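Local structure of hypothetical protein ydiI (Escherichia coli, 1VH5) at residues 27-31 with 98-102. The protein hydrolyses 1,4-dihydroxy-2-naphthoyl-CoA to 1,4-dihydroxy-2-naphthoate on the way to menaquinone, and also cleaves a wide range of other acyl-CoA thioesters. Numbering follows the deposited sequence.
Sequences DIRFE and GRVRG
A salt-bridge network of Asp27, Arg29 and Arg99 spans the outer face of the hotdog-fold sheet, reaching across the strand 38-43 that lies between strands 29-33 and 99-106. Arg99 reaches over that strand and grips Asp27 end-on with two nitrogens: NH1 donates to the backbone O of Asp27 at 3.0 Å, almost straight down the carbonyl bond (172°), while NH2 reaches Asp27 OD1 at 2.9 Å from above the carboxylate plane. After an extended chi2, a bend at chi3 (68°) turns the guanidinium toward Asp27. Asp27 comes just after helix 22-25, where its positive phi closes a Schellman motif, so Arg99 ties the end of the helix that leads into strand 29-33 to strand 99-106, the second strand over in the sheet. Arg29 was modelled in two conformers; in the one described, its NE donates to Asp27 OD2 at 3.0 Å and its NH1 pairs with Asp27 OD1 at 2.9 Å. With the Asp27 carboxylate shared between them, the two guanidinium groups then lie flat on each other, centres 3.7 Å apart and planes 10° from parallel. With an alanine here in place of Arg99, the Asp27 carbonyl and OD1 would probably each lose a donor, and one face of the Arg29 guanidinium its cover. Farther along, Thr41 on the intervening strand makes hydrogen bonds with both Arg99 NE and Glu31 OE2. Arg101 NH2 packs against Glu31 CB at 3.8 Å, but its salt bridge is to Glu39. On the other side of the sheet, Ile28 and Phe30 pack against helix 57-74.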
ATOM      1  N   ASP A  27       7.207  -8.977   8.250  1.00 17.03           N
ATOM      2  CA  ASP A  27       8.652  -8.995   8.548  1.00 18.00           C
ATOM      3  C   ASP A  27       9.367  -7.758   8.042  1.00 16.16           C
ATOM      4  O   ASP A  27      10.481  -7.842   7.549  1.00 17.53           O
ATOM      5  CB  ASP A  27       9.317 -10.267   7.970  1.00 18.27           C
ATOM      6  CG  ASP A  27      10.732 -10.509   8.490  1.00 20.46           C
ATOM      7  OD1 ASP A  27      11.566 -10.986   7.677  1.00 22.12           O
ATOM      8  OD2 ASP A  27      11.068 -10.253   9.669  1.00 23.05           O
ATOM      9  N   ILE A  28       8.701  -6.618   8.158  1.00 15.94           N
ATOM     10  CA  ILE A  28       9.401  -5.363   7.943  1.00 16.29           C
ATOM     11  C   ILE A  28      10.351  -5.131   9.133  1.00 16.29           C
ATOM     12  O   ILE A  28       9.914  -5.223  10.298  1.00 18.02           O
ATOM     13  CB  ILE A  28       8.364  -4.234   7.751  1.00 15.80           C
ATOM     14  CG1 ILE A  28       7.664  -4.432   6.396  1.00 16.71           C
ATOM     15  CG2 ILE A  28       9.037  -2.866   7.771  1.00 16.02           C
ATOM     16  CD1 ILE A  28       6.355  -3.593   6.212  1.00 16.73           C
ATOM     17  N   ARG A  29      11.619  -4.829   8.834  1.00 16.04           N
ATOM     18  CA  ARG A  29      12.647  -4.686   9.861  1.00 17.16           C
ATOM     19  C   ARG A  29      13.326  -3.335   9.658  1.00 15.91           C
ATOM     20  O   ARG A  29      13.938  -3.088   8.615  1.00 16.35           O
ATOM     21  CB  ARG A  29      13.725  -5.775   9.709  0.50 17.96           C
ATOM     22  CG  ARG A  29      13.267  -7.210   9.573  0.50 20.41           C
ATOM     23  CD  ARG A  29      14.376  -8.227   9.836  0.50 21.68           C
ATOM     24  NE  ARG A  29      13.973  -9.595   9.513  0.50 21.60           N
ATOM     25  CZ  ARG A  29      14.691 -10.471   8.810  0.50 22.19           C
ATOM     26  NH1 ARG A  29      14.208 -11.690   8.588  0.50 22.17           N
ATOM     27  NH2 ARG A  29      15.874 -10.131   8.317  0.50 23.38           N
ATOM     28  N   PHE A  30      13.279  -2.486  10.681  1.00 16.13           N
ATOM     29  CA  PHE A  30      14.117  -1.274  10.666  1.00 16.19           C
ATOM     30  C   PHE A  30      15.600  -1.644  10.821  1.00 17.14           C
ATOM     31  O   PHE A  30      15.950  -2.458  11.673  1.00 18.48           O
ATOM     32  CB  PHE A  30      13.649  -0.285  11.756  1.00 17.69           C
ATOM     33  CG  PHE A  30      12.325   0.321  11.427  1.00 16.29           C
ATOM     34  CD1 PHE A  30      11.123  -0.320  11.749  1.00 18.41           C
ATOM     35  CD2 PHE A  30      12.267   1.496  10.720  1.00 17.10           C
ATOM     36  CE1 PHE A  30       9.886   0.226  11.378  1.00 18.65           C
ATOM     37  CE2 PHE A  30      11.049   2.031  10.315  1.00 18.36           C
ATOM     38  CZ  PHE A  30       9.869   1.431  10.675  1.00 18.62           C
ATOM     39  N   GLU A  31      16.435  -1.070   9.975  1.00 17.48           N
ATOM     40  CA  GLU A  31      17.849  -1.436   9.869  1.00 18.71           C
ATOM     41  C   GLU A  31      18.797  -0.308  10.205  1.00 18.88           C
ATOM     42  O   GLU A  31      19.971  -0.560  10.526  1.00 19.16           O
ATOM     43  CB  GLU A  31      18.172  -1.825   8.437  1.00 20.74           C
ATOM     44  CG  GLU A  31      17.301  -2.900   7.837  1.00 23.21           C
ATOM     45  CD  GLU A  31      17.968  -4.252   7.816  1.00 25.49           C
ATOM     46  OE1 GLU A  31      19.142  -4.341   8.221  1.00 30.06           O
ATOM     47  OE2 GLU A  31      17.328  -5.212   7.376  1.00 24.42           O
ATOM     48  N   GLY A  98      14.781 -11.988  -2.427  1.00 19.11           N
ATOM     49  CA  GLY A  98      15.530 -11.271  -1.423  1.00 18.65           C
ATOM     50  C   GLY A  98      14.683 -10.309  -0.622  1.00 17.88           C
ATOM     51  O   GLY A  98      13.517 -10.570  -0.361  1.00 17.66           O
ATOM     52  N   ARG A  99      15.306  -9.217  -0.193  1.00 16.81           N
ATOM     53  CA  ARG A  99      14.630  -8.193   0.590  1.00 17.00           C
ATOM     54  C   ARG A  99      14.787  -6.904  -0.149  1.00 16.27           C
ATOM     55  O   ARG A  99      15.825  -6.670  -0.753  1.00 17.86           O
ATOM     56  CB  ARG A  99      15.220  -8.054   1.993  1.00 17.38           C
ATOM     57  CG  ARG A  99      15.107  -9.331   2.841  1.00 17.74           C
ATOM     58  CD  ARG A  99      15.698  -9.179   4.229  1.00 18.46           C
ATOM     59  NE  ARG A  99      14.939  -8.257   5.080  1.00 18.39           N
ATOM     60  CZ  ARG A  99      13.868  -8.596   5.768  1.00 17.33           C
ATOM     61  NH1 ARG A  99      13.256  -7.704   6.522  1.00 18.88           N
ATOM     62  NH2 ARG A  99      13.400  -9.847   5.723  1.00 18.87           N
ATOM     63  N   VAL A 100      13.762  -6.068  -0.091  1.00 14.95           N
ATOM     64  CA  VAL A 100      13.904  -4.700  -0.600  1.00 14.45           C
ATOM     65  C   VAL A 100      14.119  -3.753   0.553  1.00 14.16           C
ATOM     66  O   VAL A 100      13.799  -4.080   1.685  1.00 15.56           O
ATOM     67  CB  VAL A 100      12.654  -4.245  -1.442  1.00 13.92           C
ATOM     68  CG1 VAL A 100      12.594  -5.048  -2.730  1.00 15.00           C
ATOM     69  CG2 VAL A 100      11.356  -4.306  -0.637  1.00 15.30           C
ATOM     70  N   ARG A 101      14.727  -2.610   0.244  1.00 14.54           N
ATOM     71  CA  ARG A 101      15.075  -1.635   1.280  1.00 14.21           C
ATOM     72  C   ARG A 101      14.439  -0.278   0.999  1.00 13.68           C
ATOM     73  O   ARG A 101      14.660   0.286  -0.074  1.00 14.75           O
ATOM     74  CB  ARG A 101      16.586  -1.486   1.370  1.00 15.31           C
ATOM     75  CG  ARG A 101      17.063  -0.497   2.474  1.00 15.21           C
ATOM     76  CD  ARG A 101      18.591  -0.288   2.458  1.00 18.23           C
ATOM     77  NE  ARG A 101      19.253  -1.540   2.773  1.00 20.25           N
ATOM     78  CZ  ARG A 101      19.651  -1.880   3.983  1.00 22.83           C
ATOM     79  NH1 ARG A 101      20.184  -3.084   4.178  1.00 24.46           N
ATOM     80  NH2 ARG A 101      19.500  -1.039   4.998  1.00 22.61           N
ATOM     81  N   GLY A 102      13.676   0.230   1.955  1.00 13.92           N
ATOM     82  CA  GLY A 102      13.182   1.596   1.856  1.00 13.19           C
ATOM     83  C   GLY A 102      14.088   2.564   2.587  1.00 14.09           C
ATOM     84  O   GLY A 102      14.514   2.294   3.726  1.00 15.42           O
TER